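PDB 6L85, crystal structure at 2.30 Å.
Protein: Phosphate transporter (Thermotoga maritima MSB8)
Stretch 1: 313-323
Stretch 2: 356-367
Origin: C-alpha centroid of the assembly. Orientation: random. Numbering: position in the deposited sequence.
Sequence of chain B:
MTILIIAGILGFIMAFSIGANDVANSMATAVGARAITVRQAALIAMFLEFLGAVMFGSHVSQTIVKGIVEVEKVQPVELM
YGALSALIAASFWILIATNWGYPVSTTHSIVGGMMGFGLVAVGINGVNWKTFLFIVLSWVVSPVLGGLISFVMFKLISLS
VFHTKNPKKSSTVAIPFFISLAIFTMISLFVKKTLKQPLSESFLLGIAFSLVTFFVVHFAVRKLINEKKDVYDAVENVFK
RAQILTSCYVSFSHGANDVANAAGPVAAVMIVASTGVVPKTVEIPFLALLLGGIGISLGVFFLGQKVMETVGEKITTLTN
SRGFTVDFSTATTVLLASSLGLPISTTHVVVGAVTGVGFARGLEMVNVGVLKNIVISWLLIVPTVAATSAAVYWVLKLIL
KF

Stretch 1 313-323: EKITTLTNSRG
Stretch 2 (356-367) GVGFARGLEMVN

An arginine that lies buried within a loop, reached through a cis peptide bond, organizes the contact between two segments of this phosphate transporter. Arg361 gives up more surface to the other stretch than any other residue, and its chain (chi1 t, chi2 p, chi3 m, chi4 -66°) folds so that the guanidinium comes nearer to the partner although its CA-to-CB bond points sideways. The case illustrates a general principle: a planar cation can hold an irregular loop against a turn by using its rim and its face for different partners.

The receiving element is a type I beta turn from Ile315 to Leu318, closed by Leu318 N to Ile315 O at 2.8 Å. Thr317 (chi1 p), its CB directed toward stretch 2, lies at the guanidinium edge, where Arg361 NH2 donates a weak hydrogen bond to Thr317 OG1, short at 2.5 Å but poorly angled (117°). Arg361 NH1 stands 2.9 Å from Lys314 O and 3.2 Å from Ile315 CA. Leu318 CB covers one face, 4.2 Å from Arg361 NH2, so aliphatic carbon packs on the flat cation.

The two chains run roughly antiparallel, but in uneven register: the step from Lys314 to Ile315 spans five residues in stretch 2. Lys314 CA lies 7.4 Å from Val366 CA, and Ile315 CA 7.2 Å from Arg361 CA. Thr317 CA lies 7.6 Å from Ala360 CA. Arg322 CA lies 6.5 Å from Val357 CA. Stretch 1 passes from the turn into a helix at 320-323, with Thr319 (chi1 p) as N-cap: its OG1 accepts a weak bond from Arg322 N at 3.4 Å. Stretch 2 leaves its helix at Gly358, whose phi/psi of 112/141 would jam a CB against the preceding carbonyl oxygen.

A second arginine works at this helical end. Arg322 (chi1 m, chi2 t, chi3 t, chi4 79°) donates from NE to Val357 O at 3.1 Å and 160°, a well-directed bond in the guanidinium plane, while its NH1 reaches Thr319 OG1 at 3.2 Å. One side chain thus ties its own helix cap to the other stretch. Val357 (chi1 m) points toward stretch 1, and its CG2 meets Leu318 CD1 (Leu318 chi1 t, chi2 p) at 4.4 Å.

At the far end, Lys314 (m, p, t, t) lays its methylenes along stretch 2: CG lies 3.9 Å from Val366 CG1, and CE lies 4.1 Å from Met365 CE. Cis peptide bonds also precede Glu364 and Val366. Altogether 450 Å² is buried.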

# COMPACT_ATOMS: atom_id res chain seq x y z
N GLU B 313 -26.60 9.38 9.60
CA GLU B 313 -27.52 10.44 10.01
C GLU B 313 -27.48 10.67 11.51
O GLU B 313 -27.61 11.81 11.97
CB GLU B 313 -28.94 10.13 9.57
CG GLU B 313 -29.25 10.44 8.11
CD GLU B 313 -28.51 11.67 7.59
OE1 GLU B 313 -28.59 12.75 8.23
OE2 GLU B 313 -27.85 11.55 6.53
N LYS B 314 -27.26 9.60 12.28
CA LYS B 314 -27.30 9.67 13.73
C LYS B 314 -26.07 10.34 14.33
O LYS B 314 -26.08 10.64 15.53
CB LYS B 314 -27.47 8.26 14.30
CG LYS B 314 -28.93 7.79 14.41
CD LYS B 314 -29.62 7.69 13.04
CE LYS B 314 -30.96 6.96 13.15
NZ LYS B 314 -31.49 6.55 11.82
N ILE B 315 -25.02 10.59 13.55
CA ILE B 315 -23.78 11.15 14.10
C ILE B 315 -23.34 12.40 13.35
O ILE B 315 -22.17 12.80 13.46
CB ILE B 315 -22.65 10.10 14.12
CG1 ILE B 315 -22.30 9.64 12.70
CG2 ILE B 315 -23.03 8.92 15.01
CD1 ILE B 315 -21.14 8.69 12.63
N THR B 316 -24.24 13.03 12.60
CA THR B 316 -23.86 14.28 11.93
C THR B 316 -23.57 15.40 12.91
O THR B 316 -23.06 16.45 12.50
CB THR B 316 -24.95 14.74 10.95
OG1 THR B 316 -26.08 15.24 11.68
CG2 THR B 316 -25.37 13.61 10.02
N THR B 317 -23.90 15.22 14.19
CA THR B 317 -23.52 16.16 15.23
C THR B 317 -22.22 15.77 15.92
O THR B 317 -21.81 16.43 16.89
CB THR B 317 -24.65 16.28 16.27
OG1 THR B 317 -24.91 15.00 16.87
CG2 THR B 317 -25.93 16.79 15.60
N LEU B 318 -21.56 14.71 15.46
CA LEU B 318 -20.25 14.33 15.98
C LEU B 318 -19.19 15.26 15.39
O LEU B 318 -19.04 15.34 14.17
CB LEU B 318 -19.95 12.88 15.64
CG LEU B 318 -18.77 12.23 16.36
CD1 LEU B 318 -19.06 12.16 17.86
CD2 LEU B 318 -18.48 10.85 15.78
N THR B 319 -18.45 15.97 16.25
CA THR B 319 -17.41 16.85 15.72
C THR B 319 -16.37 16.03 14.95
O THR B 319 -16.20 14.83 15.17
CB THR B 319 -16.71 17.64 16.83
OG1 THR B 319 -16.30 16.76 17.90
CG2 THR B 319 -17.63 18.73 17.39
N ASN B 320 -15.67 16.72 14.05
CA ASN B 320 -14.64 16.05 13.27
C ASN B 320 -13.50 15.55 14.15
O ASN B 320 -12.93 14.48 13.88
CB ASN B 320 -14.14 16.99 12.19
CG ASN B 320 -15.14 17.14 11.08
OD1 ASN B 320 -15.44 16.17 10.38
ND2 ASN B 320 -15.69 18.34 10.93
N SER B 321 -13.18 16.28 15.22
CA SER B 321 -12.14 15.78 16.11
C SER B 321 -12.61 14.54 16.86
O SER B 321 -11.81 13.62 17.12
CB SER B 321 -11.71 16.88 17.09
OG SER B 321 -12.84 17.39 17.77
N ARG B 322 -13.91 14.43 17.13
CA ARG B 322 -14.40 13.24 17.79
C ARG B 322 -14.49 12.05 16.83
O ARG B 322 -14.21 10.92 17.24
CB ARG B 322 -15.76 13.50 18.43
CG ARG B 322 -15.66 14.26 19.74
CD ARG B 322 -17.00 14.35 20.46
NE ARG B 322 -16.82 14.92 21.79
CZ ARG B 322 -16.66 16.22 22.03
NH1 ARG B 322 -16.67 17.09 21.02
NH2 ARG B 322 -16.49 16.64 23.27
N GLY B 323 -14.93 12.28 15.59
CA GLY B 323 -14.95 11.20 14.61
C GLY B 323 -13.56 10.67 14.32
O GLY B 323 -13.35 9.46 14.24
N GLY B 356 -17.17 6.47 24.54
CA GLY B 356 -16.01 7.00 25.23
C GLY B 356 -15.69 8.45 24.88
O GLY B 356 -15.12 9.17 25.71
N VAL B 357 -16.01 8.89 23.66
CA VAL B 357 -15.78 10.31 23.37
C VAL B 357 -16.93 11.20 23.79
O VAL B 357 -16.83 12.43 23.69
CB VAL B 357 -15.56 10.69 21.89
CG1 VAL B 357 -14.21 10.23 21.41
CG2 VAL B 357 -16.73 10.20 21.02
N GLY B 358 -18.03 10.62 24.24
CA GLY B 358 -19.17 11.46 24.53
C GLY B 358 -20.26 11.16 23.52
O GLY B 358 -20.00 10.94 22.33
N PHE B 359 -21.49 11.15 24.00
CA PHE B 359 -22.65 10.92 23.16
C PHE B 359 -23.59 12.10 23.36
O PHE B 359 -24.05 12.34 24.49
CB PHE B 359 -23.34 9.59 23.51
CG PHE B 359 -23.62 9.40 24.98
CD1 PHE B 359 -22.66 8.85 25.82
CD2 PHE B 359 -24.85 9.77 25.52
CE1 PHE B 359 -22.92 8.68 27.18
CE2 PHE B 359 -25.12 9.61 26.88
CZ PHE B 359 -24.15 9.06 27.71
N ALA B 360 -23.84 12.87 22.30
CA ALA B 360 -24.90 13.87 22.39
C ALA B 360 -26.20 13.20 22.84
O ALA B 360 -26.80 13.61 23.84
CB ALA B 360 -25.07 14.63 21.06
N ARG B 361 -26.64 12.13 22.16
CA ARG B 361 -26.15 11.59 20.88
C ARG B 361 -27.39 11.67 20.04
O ARG B 361 -27.65 10.83 19.17
CB ARG B 361 -25.61 10.16 21.03
CG ARG B 361 -24.72 9.64 19.88
CD ARG B 361 -23.28 10.17 19.91
NE ARG B 361 -23.19 11.57 19.49
CZ ARG B 361 -23.47 12.00 18.26
NH1 ARG B 361 -23.82 11.13 17.31
NH2 ARG B 361 -23.38 13.29 17.97
N GLY B 362 -28.16 12.71 20.34
CA GLY B 362 -29.59 12.69 20.15
C GLY B 362 -30.29 11.80 21.16
O GLY B 362 -31.47 12.00 21.45
N LEU B 363 -29.59 10.81 21.71
CA LEU B 363 -30.19 9.79 22.56
C LEU B 363 -30.76 10.41 23.83
O LEU B 363 -30.06 11.17 24.52
CB LEU B 363 -29.17 8.69 22.86
CG LEU B 363 -29.07 7.61 21.76
CD1 LEU B 363 -28.26 8.08 20.55
CD2 LEU B 363 -28.50 6.30 22.28
N GLU B 364 -32.03 10.09 24.18
CA GLU B 364 -32.90 9.02 23.62
C GLU B 364 -32.88 8.71 22.11
O GLU B 364 -32.61 7.57 21.76
CB GLU B 364 -34.36 9.30 24.04
CG GLU B 364 -35.01 10.55 23.43
CD GLU B 364 -35.14 11.69 24.41
OE1 GLU B 364 -34.83 11.49 25.60
OE2 GLU B 364 -35.54 12.80 23.98
N MET B 365 -33.06 9.72 21.24
CA MET B 365 -32.95 9.55 19.79
C MET B 365 -31.58 9.01 19.40
O MET B 365 -30.60 9.76 19.46
CB MET B 365 -33.21 10.88 19.07
CG MET B 365 -33.14 10.81 17.56
SD MET B 365 -34.49 9.85 16.84
CE MET B 365 -33.67 9.09 15.43
N VAL B 366 -31.46 7.78 18.90
CA VAL B 366 -32.47 6.94 18.24
C VAL B 366 -33.89 6.75 18.80
O VAL B 366 -34.13 6.77 20.00
CB VAL B 366 -31.86 5.53 18.09
CG1 VAL B 366 -30.98 5.48 16.86
CG2 VAL B 366 -31.04 5.19 19.32
N ASN B 367 -34.84 6.59 17.88
CA ASN B 367 -36.13 6.01 18.23
C ASN B 367 -35.92 4.85 19.20
O ASN B 367 -35.23 3.88 18.87
CB ASN B 367 -36.79 5.53 16.93
CG ASN B 367 -38.10 4.78 17.14
OD1 ASN B 367 -38.25 3.97 18.07
ND2 ASN B 367 -39.05 5.01 16.24